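Local coordinates for fasciclin I (Drosophila melanogaster, PDB 1O70), which mediates cell adhesion in the insect nervous system, here represented by its third and fourth FAS1 domains, at residues D33-V38 and D69-R74; V48-S54 and N144-I150; F194-R200 and G298-D304. All blocks are in the same frame, centred on the assembly; numbering follows the deposited sequence.

Interaction 1: residues D33-V38 and D69-R74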
loop_
_atom_site.group_PDB
_atom_site.type_symbol
_atom_site.label_atom_id
_atom_site.label_comp_id
_atom_site.label_asym_id
_atom_site.label_seq_id
_atom_site.Cartn_x
_atom_site.Cartn_y
_atom_site.Cartn_z
ATOM N N ASP A 33 -2.107 -22.689 -14.060
ATOM C CA ASP A 33 -1.592 -21.953 -15.208
ATOM C C ASP A 33 -0.210 -21.347 -14.971
ATOM O O ASP A 33 0.542 -21.135 -15.922
ATOM C CB ASP A 33 -2.536 -20.806 -15.601
ATOM C CG ASP A 33 -3.942 -21.272 -15.924
ATOM O OD1 ASP A 33 -4.095 -22.207 -16.737
ATOM O OD2 ASP A 33 -4.900 -20.687 -15.370
ATOM N N ASN A 34 0.136 -21.064 -13.718
ATOM C CA ASN A 34 1.423 -20.426 -13.463
ATOM C C ASN A 34 2.472 -21.131 -12.625
ATOM O O ASN A 34 3.003 -20.549 -11.677
ATOM C CB ASN A 34 1.194 -19.025 -12.891
ATOM C CG ASN A 34 0.268 -18.194 -13.761
ATOM O OD1 ASN A 34 -0.958 -18.358 -13.723
ATOM N ND2 ASN A 34 0.851 -17.314 -14.573
ATOM N N GLY A 35 2.788 -22.367 -12.978
ATOM C CA GLY A 35 3.816 -23.075 -12.243
ATOM C C GLY A 35 3.368 -24.274 -11.436
ATOM O O GLY A 35 3.528 -25.423 -11.860
ATOM N N GLY A 36 2.799 -24.000 -10.269
ATOM C CA GLY A 36 2.353 -25.058 -9.387
ATOM C C GLY A 36 3.216 -24.975 -8.145
ATOM O O GLY A 36 2.906 -25.565 -7.107
ATOM N N ALA A 37 4.313 -24.228 -8.268
ATOM C CA ALA A 37 5.260 -24.029 -7.166
ATOM C C ALA A 37 4.512 -23.426 -5.983
ATOM O O ALA A 37 4.847 -23.659 -4.819
ATOM C CB ALA A 37 6.385 -23.093 -7.602
ATOM N N VAL A 38 3.492 -22.642 -6.306
ATOM C CA VAL A 38 2.674 -22.005 -5.296
ATOM C C VAL A 38 2.050 -23.072 -4.399
ATOM O O VAL A 38 2.078 -22.968 -3.172
ATOM C CB VAL A 38 1.556 -21.171 -5.953
ATOM C CG1 VAL A 38 0.601 -20.656 -4.898
ATOM C CG2 VAL A 38 2.168 -20.024 -6.751
ATOM N N ASP A 69 1.928 -13.127 -17.563
ATOM C CA ASP A 69 3.261 -13.137 -16.981
ATOM C C ASP A 69 3.295 -14.119 -15.812
ATOM O O ASP A 69 2.952 -13.766 -14.686
ATOM C CB ASP A 69 3.637 -11.744 -16.489
ATOM C CG ASP A 69 5.105 -11.632 -16.156
ATOM O OD1 ASP A 69 5.609 -12.471 -15.377
ATOM O OD2 ASP A 69 5.759 -10.709 -16.678
ATOM N N ARG A 70 3.718 -15.348 -16.086
ATOM C CA ARG A 70 3.779 -16.389 -15.067
ATOM C C ARG A 70 4.596 -16.009 -13.833
ATOM O O ARG A 70 4.288 -16.426 -12.714
ATOM C CB ARG A 70 4.337 -17.690 -15.663
ATOM C CG ARG A 70 3.497 -18.274 -16.798
ATOM C CD ARG A 70 4.031 -19.631 -17.250
ATOM N NE ARG A 70 4.063 -20.589 -16.148
ATOM C CZ ARG A 70 4.457 -21.857 -16.256
ATOM N NH1 ARG A 70 4.858 -22.338 -17.425
ATOM N NH2 ARG A 70 4.460 -22.644 -15.189
ATOM N N ASN A 71 5.637 -15.216 -14.029
ATOM C CA ASN A 71 6.481 -14.818 -12.913
ATOM C C ASN A 71 5.768 -13.839 -11.980
ATOM O O ASN A 71 5.956 -13.870 -10.756
ATOM C CB ASN A 71 7.772 -14.194 -13.438
ATOM C CG ASN A 71 8.774 -13.936 -12.337
ATOM O OD1 ASN A 71 8.532 -13.128 -11.435
ATOM N ND2 ASN A 71 9.909 -14.630 -12.396
ATOM N N LYS A 72 4.954 -12.970 -12.570
ATOM C CA LYS A 72 4.194 -11.985 -11.810
ATOM C C LYS A 72 2.979 -12.628 -11.155
ATOM O O LYS A 72 2.687 -12.380 -9.985
ATOM C CB LYS A 72 3.752 -10.837 -12.723
ATOM C CG LYS A 72 4.898 -9.941 -13.151
ATOM C CD LYS A 72 4.434 -8.777 -14.010
ATOM C CE LYS A 72 5.612 -7.876 -14.379
ATOM N NZ LYS A 72 5.190 -6.716 -15.215
ATOM N N MET A 73 2.271 -13.457 -11.913
ATOM C CA MET A 73 1.104 -14.141 -11.389
ATOM C C MET A 73 1.436 -14.856 -10.089
ATOM O O MET A 73 0.628 -14.879 -9.162
ATOM C CB MET A 73 0.586 -15.143 -12.410
ATOM C CG MET A 73 -0.379 -14.541 -13.406
ATOM S SD MET A 73 -1.799 -13.827 -12.546
ATOM C CE MET A 73 -1.530 -12.102 -12.911
ATOM N N ARG A 74 2.630 -15.434 -10.032
ATOM C CA ARG A 74 3.089 -16.150 -8.854
ATOM C C ARG A 74 3.232 -15.168 -7.689
ATOM O O ARG A 74 2.889 -15.484 -6.551
ATOM C CB ARG A 74 4.432 -16.826 -9.154
ATOM C CG ARG A 74 4.867 -17.879 -8.135
ATOM C CD ARG A 74 6.024 -18.725 -8.673
ATOM N NE ARG A 74 5.758 -19.160 -10.046
ATOM C CZ ARG A 74 6.409 -18.709 -11.118
ATOM N NH1 ARG A 74 7.374 -17.811 -10.980
ATOM N NH2 ARG A 74 6.086 -19.144 -12.332
#

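Interaction 2: residues V48-S54 and N144-I150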
loop_
_atom_site.group_PDB
_atom_site.type_symbol
_atom_site.label_atom_id
_atom_site.label_comp_id
_atom_site.label_asym_id
_atom_site.label_seq_id
_atom_site.Cartn_x
_atom_site.Cartn_y
_atom_site.Cartn_z
ATOM N N VAL A 48 -2.084 -21.821 7.423
ATOM C CA VAL A 48 -2.226 -21.001 6.224
ATOM C C VAL A 48 -3.647 -20.474 6.017
ATOM O O VAL A 48 -4.623 -21.194 6.224
ATOM C CB VAL A 48 -1.799 -21.805 4.962
ATOM C CG1 VAL A 48 -2.636 -23.073 4.837
ATOM C CG2 VAL A 48 -1.938 -20.941 3.710
ATOM N N THR A 49 -3.754 -19.209 5.624
ATOM C CA THR A 49 -5.043 -18.589 5.358
ATOM C C THR A 49 -4.967 -17.982 3.965
ATOM O O THR A 49 -4.067 -17.200 3.650
ATOM C CB THR A 49 -5.388 -17.495 6.389
ATOM O OG1 THR A 49 -5.531 -18.099 7.675
ATOM C CG2 THR A 49 -6.695 -16.802 6.027
ATOM N N ILE A 50 -5.924 -18.362 3.134
ATOM C CA ILE A 50 -5.974 -17.911 1.761
ATOM C C ILE A 50 -7.071 -16.884 1.534
ATOM O O ILE A 50 -8.195 -17.042 2.021
ATOM C CB ILE A 50 -6.225 -19.109 0.827
ATOM C CG1 ILE A 50 -5.096 -20.126 1.001
ATOM C CG2 ILE A 50 -6.361 -18.637 -0.620
ATOM C CD1 ILE A 50 -5.256 -21.389 0.172
ATOM N N LEU A 51 -6.732 -15.821 0.808
ATOM C CA LEU A 51 -7.707 -14.791 0.468
ATOM C C LEU A 51 -7.984 -15.076 -0.993
ATOM O O LEU A 51 -7.194 -14.708 -1.860
ATOM C CB LEU A 51 -7.120 -13.381 0.626
ATOM C CG LEU A 51 -6.639 -12.974 2.029
ATOM C CD1 LEU A 51 -6.350 -11.473 2.044
ATOM C CD2 LEU A 51 -7.707 -13.296 3.081
ATOM N N ALA A 52 -9.087 -15.768 -1.264
ATOM C CA ALA A 52 -9.432 -16.125 -2.629
ATOM C C ALA A 52 -10.349 -15.105 -3.285
ATOM O O ALA A 52 -11.472 -14.885 -2.837
ATOM C CB ALA A 52 -10.082 -17.501 -2.657
ATOM N N PRO A 53 -9.868 -14.454 -4.351
ATOM C CA PRO A 53 -10.676 -13.457 -5.058
ATOM C C PRO A 53 -11.895 -14.146 -5.657
ATOM O O PRO A 53 -11.798 -15.289 -6.111
ATOM C CB PRO A 53 -9.742 -12.961 -6.163
ATOM C CG PRO A 53 -8.379 -13.189 -5.598
ATOM C CD PRO A 53 -8.502 -14.514 -4.896
ATOM N N SER A 54 -13.037 -13.462 -5.657
ATOM C CA SER A 54 -14.255 -14.022 -6.236
ATOM C C SER A 54 -14.010 -14.192 -7.728
ATOM O O SER A 54 -13.090 -13.588 -8.275
ATOM C CB SER A 54 -15.425 -13.067 -6.043
ATOM O OG SER A 54 -15.216 -11.905 -6.823
ATOM N N ASN A 144 -5.608 -26.460 7.921
ATOM C CA ASN A 144 -4.622 -25.699 8.671
ATOM C C ASN A 144 -4.955 -24.219 8.795
ATOM O O ASN A 144 -4.086 -23.415 9.117
ATOM C CB ASN A 144 -3.245 -25.860 8.022
ATOM C CG ASN A 144 -2.733 -27.280 8.108
ATOM O OD1 ASN A 144 -2.612 -27.842 9.199
ATOM N ND2 ASN A 144 -2.433 -27.873 6.959
ATOM N N GLY A 145 -6.203 -23.847 8.535
ATOM C CA GLY A 145 -6.554 -22.445 8.648
ATOM C C GLY A 145 -7.918 -22.057 8.119
ATOM O O GLY A 145 -8.916 -22.724 8.398
ATOM N N TYR A 146 -7.966 -20.970 7.359
ATOM C CA TYR A 146 -9.222 -20.501 6.818
ATOM C C TYR A 146 -9.094 -19.975 5.398
ATOM O O TYR A 146 -8.006 -19.911 4.825
ATOM C CB TYR A 146 -9.811 -19.395 7.704
ATOM C CG TYR A 146 -10.057 -19.807 9.146
ATOM C CD1 TYR A 146 -9.025 -19.784 10.083
ATOM C CD2 TYR A 146 -11.321 -20.233 9.570
ATOM C CE1 TYR A 146 -9.237 -20.172 11.403
ATOM C CE2 TYR A 146 -11.550 -20.626 10.892
ATOM C CZ TYR A 146 -10.504 -20.594 11.804
ATOM O OH TYR A 146 -10.704 -20.990 13.109
ATOM N N VAL A 147 -10.238 -19.614 4.833
ATOM C CA VAL A 147 -10.313 -19.057 3.502
ATOM C C VAL A 147 -11.383 -17.984 3.540
ATOM O O VAL A 147 -12.429 -18.165 4.162
ATOM C CB VAL A 147 -10.707 -20.119 2.477
ATOM C CG1 VAL A 147 -11.159 -19.445 1.187
ATOM C CG2 VAL A 147 -9.535 -21.038 2.204
ATOM N N HIS A 148 -11.115 -16.870 2.877
ATOM C CA HIS A 148 -12.058 -15.761 2.814
ATOM C C HIS A 148 -12.117 -15.308 1.362
ATOM O O HIS A 148 -11.093 -15.295 0.668
ATOM C CB HIS A 148 -11.561 -14.589 3.650
ATOM C CG HIS A 148 -11.214 -14.942 5.064
ATOM N ND1 HIS A 148 -12.171 -15.183 6.027
ATOM C CD2 HIS A 148 -10.018 -15.050 5.691
ATOM C CE1 HIS A 148 -11.582 -15.416 7.187
ATOM N NE2 HIS A 148 -10.274 -15.340 7.010
ATOM N N ILE A 149 -13.296 -14.913 0.899
ATOM C CA ILE A 149 -13.433 -14.445 -0.474
ATOM C C ILE A 149 -13.448 -12.914 -0.530
ATOM O O ILE A 149 -14.207 -12.265 0.192
ATOM C CB ILE A 149 -14.722 -15.015 -1.144
ATOM C CG1 ILE A 149 -14.586 -16.526 -1.340
ATOM C CG2 ILE A 149 -14.902 -14.429 -2.543
ATOM C CD1 ILE A 149 -14.592 -17.328 -0.088
ATOM N N ILE A 150 -12.593 -12.343 -1.374
ATOM C CA ILE A 150 -12.526 -10.894 -1.522
ATOM C C ILE A 150 -12.985 -10.491 -2.913
ATOM O O ILE A 150 -12.914 -11.285 -3.853
ATOM C CB ILE A 150 -11.102 -10.353 -1.254
ATOM C CG1 ILE A 150 -10.094 -10.970 -2.233
ATOM C CG2 ILE A 150 -10.706 -10.645 0.186
ATOM C CD1 ILE A 150 -8.655 -10.509 -1.988
HETATM O O HOH W 1 -6.103 -22.106 4.314
#

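Interaction 3: residues F194-R200 and G298-D304. With SO4 (sulfate ion), chain C.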
loop_
_atom_site.group_PDB
_atom_site.type_symbol
_atom_site.label_atom_id
_atom_site.label_comp_id
_atom_site.label_asym_id
_atom_site.label_seq_id
_atom_site.Cartn_x
_atom_site.Cartn_y
_atom_site.Cartn_z
ATOM N N PHE A 194 3.968 8.692 -11.168
ATOM C CA PHE A 194 4.274 9.333 -9.906
ATOM C C PHE A 194 4.736 8.396 -8.812
ATOM O O PHE A 194 4.275 7.259 -8.700
ATOM C CB PHE A 194 3.064 10.084 -9.359
ATOM C CG PHE A 194 2.412 11.002 -10.329
ATOM C CD1 PHE A 194 1.478 10.516 -11.236
ATOM C CD2 PHE A 194 2.677 12.365 -10.301
ATOM C CE1 PHE A 194 0.795 11.375 -12.092
ATOM C CE2 PHE A 194 2.002 13.234 -11.153
ATOM C CZ PHE A 194 1.058 12.735 -12.055
ATOM N N THR A 195 5.655 8.898 -8.000
ATOM C CA THR A 195 6.160 8.167 -6.848
ATOM C C THR A 195 5.899 9.149 -5.710
ATOM O O THR A 195 6.701 10.051 -5.450
ATOM C CB THR A 195 7.652 7.879 -6.977
ATOM O OG1 THR A 195 7.862 6.985 -8.075
ATOM C CG2 THR A 195 8.176 7.237 -5.720
ATOM N N TYR A 196 4.758 8.977 -5.048
ATOM C CA TYR A 196 4.343 9.868 -3.971
ATOM C C TYR A 196 4.665 9.319 -2.580
ATOM O O TYR A 196 4.169 8.258 -2.187
ATOM C CB TYR A 196 2.832 10.130 -4.099
ATOM C CG TYR A 196 2.306 11.387 -3.419
ATOM C CD1 TYR A 196 0.934 11.646 -3.380
ATOM C CD2 TYR A 196 3.162 12.302 -2.800
ATOM C CE1 TYR A 196 0.419 12.771 -2.740
ATOM C CE2 TYR A 196 2.660 13.439 -2.160
ATOM C CZ TYR A 196 1.285 13.667 -2.127
ATOM O OH TYR A 196 0.783 14.765 -1.455
ATOM N N PHE A 197 5.514 10.042 -1.853
ATOM C CA PHE A 197 5.871 9.657 -0.498
ATOM C C PHE A 197 4.826 10.336 0.361
ATOM O O PHE A 197 4.926 11.526 0.659
ATOM C CB PHE A 197 7.273 10.144 -0.123
ATOM C CG PHE A 197 8.358 9.532 -0.944
ATOM C CD1 PHE A 197 8.657 10.048 -2.198
ATOM C CD2 PHE A 197 9.022 8.386 -0.506
ATOM C CE1 PHE A 197 9.598 9.440 -3.017
ATOM C CE2 PHE A 197 9.970 7.761 -1.316
ATOM C CZ PHE A 197 10.257 8.287 -2.578
ATOM N N VAL A 198 3.817 9.558 0.741
ATOM C CA VAL A 198 2.692 10.056 1.518
ATOM C C VAL A 198 2.747 9.893 3.030
ATOM O O VAL A 198 2.731 8.780 3.544
ATOM C CB VAL A 198 1.386 9.390 1.069
ATOM C CG1 VAL A 198 0.243 9.920 1.887
ATOM C CG2 VAL A 198 1.156 9.633 -0.411
ATOM N N PRO A 199 2.811 11.010 3.769
ATOM C CA PRO A 199 2.845 10.881 5.229
ATOM C C PRO A 199 1.465 10.366 5.687
ATOM O O PRO A 199 0.434 10.827 5.199
ATOM C CB PRO A 199 3.108 12.313 5.695
ATOM C CG PRO A 199 3.891 12.913 4.541
ATOM C CD PRO A 199 3.130 12.388 3.351
ATOM N N ARG A 200 1.441 9.402 6.603
ATOM C CA ARG A 200 0.182 8.857 7.098
ATOM C C ARG A 200 -0.432 9.861 8.068
ATOM O O ARG A 200 0.240 10.795 8.499
ATOM C CB ARG A 200 0.426 7.540 7.828
ATOM C CG ARG A 200 1.345 7.702 9.015
ATOM C CD ARG A 200 1.768 6.371 9.589
ATOM N NE ARG A 200 0.633 5.618 10.097
ATOM C CZ ARG A 200 0.740 4.558 10.893
ATOM N NH1 ARG A 200 1.942 4.128 11.271
ATOM N NH2 ARG A 200 -0.350 3.930 11.313
ATOM N N GLY A 298 1.551 4.917 -11.123
ATOM C CA GLY A 298 2.642 5.193 -10.212
ATOM C C GLY A 298 2.649 4.330 -8.971
ATOM O O GLY A 298 2.024 3.274 -8.927
ATOM N N ILE A 299 3.361 4.787 -7.950
ATOM C CA ILE A 299 3.468 4.047 -6.710
ATOM C C ILE A 299 3.465 5.023 -5.546
ATOM O O ILE A 299 3.965 6.141 -5.661
ATOM C CB ILE A 299 4.783 3.227 -6.683
ATOM C CG1 ILE A 299 4.783 2.249 -5.505
ATOM C CG2 ILE A 299 5.968 4.164 -6.541
ATOM C CD1 ILE A 299 5.966 1.313 -5.521
ATOM N N ILE A 300 2.901 4.593 -4.425
ATOM C CA ILE A 300 2.848 5.416 -3.226
ATOM C C ILE A 300 3.606 4.744 -2.084
ATOM O O ILE A 300 3.488 3.538 -1.890
ATOM C CB ILE A 300 1.406 5.603 -2.761
ATOM C CG1 ILE A 300 0.698 6.629 -3.651
ATOM C CG2 ILE A 300 1.378 6.001 -1.280
ATOM C CD1 ILE A 300 -0.761 6.848 -3.257
ATOM N N HIS A 301 4.380 5.511 -1.323
ATOM C CA HIS A 301 5.102 4.944 -0.177
ATOM C C HIS A 301 4.630 5.692 1.071
ATOM O O HIS A 301 4.912 6.886 1.239
ATOM C CB HIS A 301 6.607 5.130 -0.331
ATOM C CG HIS A 301 7.170 4.527 -1.582
ATOM N ND1 HIS A 301 7.267 3.165 -1.773
ATOM C CD2 HIS A 301 7.669 5.103 -2.703
ATOM C CE1 HIS A 301 7.803 2.926 -2.956
ATOM N NE2 HIS A 301 8.056 4.084 -3.541
ATOM N N VAL A 302 3.915 5.007 1.952
ATOM C CA VAL A 302 3.419 5.675 3.148
ATOM C C VAL A 302 4.523 5.828 4.179
ATOM O O VAL A 302 5.101 4.846 4.648
ATOM C CB VAL A 302 2.240 4.919 3.774
ATOM C CG1 VAL A 302 1.758 5.668 4.997
ATOM C CG2 VAL A 302 1.116 4.783 2.759
ATOM N N ILE A 303 4.820 7.069 4.535
ATOM C CA ILE A 303 5.874 7.314 5.499
ATOM C C ILE A 303 5.372 7.716 6.881
ATOM O O ILE A 303 4.216 8.111 7.037
ATOM C CB ILE A 303 6.873 8.327 4.936
ATOM C CG1 ILE A 303 6.216 9.684 4.714
ATOM C CG2 ILE A 303 7.401 7.793 3.597
ATOM C CD1 ILE A 303 7.173 10.721 4.149
ATOM N N ASP A 304 6.236 7.583 7.885
ATOM C CA ASP A 304 5.891 7.877 9.280
ATOM C C ASP A 304 5.820 9.350 9.636
ATOM O O ASP A 304 5.113 9.737 10.568
ATOM C CB ASP A 304 6.900 7.221 10.222
ATOM C CG ASP A 304 6.549 5.786 10.562
ATOM O OD1 ASP A 304 7.480 5.040 10.941
ATOM O OD2 ASP A 304 5.354 5.402 10.494
HETATM S S SO4 C . -3.029 6.304 10.863
HETATM O O1 SO4 C . -4.052 6.052 9.854
HETATM O O2 SO4 C . -1.900 7.009 10.232
HETATM O O3 SO4 C . -3.564 7.137 11.950
HETATM O O4 SO4 C . -2.569 5.012 11.407
#

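Interaction 1: residues D33-V38 and D69-R74
Over one face of the Arg70 guanidinium lies Asp33 O, 3.6 Å from Arg70 NE, while the backbone of Gly35 sits at the edge beside NH2, near the plane. Gly35 N and Arg70 NH2 are both donors, so their closeness is not a hydrogen bond. The Arg74 guanidinium has Arg70 O of its own helix 3.2 Å above one face, offset toward the rim, and Asn34 O at its edge. NE and NH2 of Arg74 each reach Asn34 O at 3.5 Å, two weak bonds with N-H...O angles near 145° that fork onto a single oxygen. A bend at chi3 (-46°) turns the guanidinium toward that oxygen, while the aliphatic part of the same side chain packs by CG on Val38 CG2, 3.7 Å away; Val38 continues onto Leu77 and Asn78. The amide of Asn34 crosses the root of Met73, its CG 3.4 Å from Met73 CB, and the rest of the methionine turns to Val66 and Leu67 of helix 64-67. Glycine suits position 35 because its positive phi (113°) would jam a CB against the preceding carbonyl, and that CB would also crowd Arg74 NE. Gly36 occupies the N-cap position of helix 37-43, whereas Asp69, at that of helix 70-79, makes a capping bond: its OD1 accepts Lys72 N at 2.9 Å from above the carboxylate plane. The contact joins the turn after helix 21-33 to the first turn of helix 70-79. Its polar part sets two arginine cations against carbonyl oxygens where helix 21-33 ends. Since the bonds to Asn34 O are weak and Asp33 O lies over a guanidinium face, the attraction is probably diffuse and electrostatic, with the partial negative charge of the helix end contributing.

Interaction 2: residues V48-S54 and N144-I150
Val48-Pro53 and Gly145-Ile150 run parallel, their axes 4.5 Å apart and inclined at 30°; backbone hydrogen bonds alternate regularly from Ile50 N to Tyr146 O up to Ser54 N to Ile150 O, while Val48 N to Asn144 O stands apart at the looser start, where a water donates to Val48 O and Tyr146 O. Thr49, Leu51 and His148 share one face. With OG1 beside the backbone N (chi1 -64°), Thr49 turns its methyl CG2 to His148 CD2, 3.8 Å away, and Leu51 CD2 meets the edge of that imidazole, 3.9 Å from His148 CD2. The bond from His148 NE2 to Leu86 O helps to set the ring's rotation, and Thr49 OG1 ties to Asp84 O and Leu86 N of the same loop. A valine here would lack the hydroxyl and would probably leave Asp84 O and Leu86 N without their mate and the loop less firmly held. The two segments are the first and last strands of the FAS1 domain's mixed sheet, side by side as the second and third across it, near one end: strand 81-82 flanks the first and strand 131-141 the last. On the other face branched aliphatic residues suit the cover given by helix 21-33: Ile50 CB packs 4.1 Å from Val147 CG2, Ile50 also touches Phe27, and Ile149 rests on Ala23. A CB at Gly145 would run into Val48 O, and its backbone angles alone call for glycine. Back on the face of Leu51, Ile150, with CG1 between its backbone N and carbonyl carbon (chi1 60°), lays that atom 3.8 Å from Pro53 CA and extends CD1 toward Leu51 CB. Ser54 CB meets Ile149 CG2 at 3.8 Å, while its OG bonds to Ala57 N as the N-cap of helix 55-60.

Interaction 3: residues F194-R200 and G298-D304
Thr195, Phe197 and His301 line one face of a parallel strand pair, 194-199 beside 298-303, which joins the first and last strands of the mixed sheet in the second FAS1 domain of this chain. This is the tightly packed part. The axes lie 4.4 Å apart, and backbone bonds run alternately from Ile299 N to Phe194 O up to Arg200 N to Ile303 O. Thr195 CG2 touches the edge of the His301 ring, 3.7 Å from CD2, while OG1 bonds to Tyr242 N, a double role that suits threonine. The Phe197 and His301 rings lie alongside, oblique to one another, with planes at 34° and centroids 5.3 Å apart. Both ring nitrogens of His301 are bonded, ND1 to Asp292 N and NE2 to Tyr242 O, so a buried polar ring is satisfied and held. On the other face Val198 CG2 meets Ile300 CG2 at 3.7 Å and also lies over one face of the Tyr196 ring, offset toward its rim, where helix 161-167 closes the core.

Beyond Pro199 the fit loosens into a partly exposed, charged end. Arg200 NH1 and Asp304 OD2 form only a long salt bridge, 3.7 Å, though the two planar groups are nearly coplanar (22°). Tyr289 adds a cation-pi contact. A sulfate, probably from the crystallisation liquor, is bonded by Lys202 N and by NE and NH2 of Arg200; Arg200 NE donates to its O2 at 2.9 Å.

How the interactions relate
Interactions 1 and 2 belong to the first FAS1 domain of the chain, interaction 3 to the second. Helix 37-43 is followed by strand 48-53, and the segments of interactions 1 and 2 alternate along the chain; their centres are 18 Å apart and their nearest atoms about 8 Å. Interaction 3 is the counterpart of interaction 2: the same strand pairing, with His148 and His301 in matching places. Their centres are 28 Å apart, as are those of interactions 1 and 3. Sugars lie about 10 Å from the side chains of both Leu51 and Val302; they belong to a glycan attached to the protein itself, not to a binding pocket, and the sulfate belongs to interaction 3 alone.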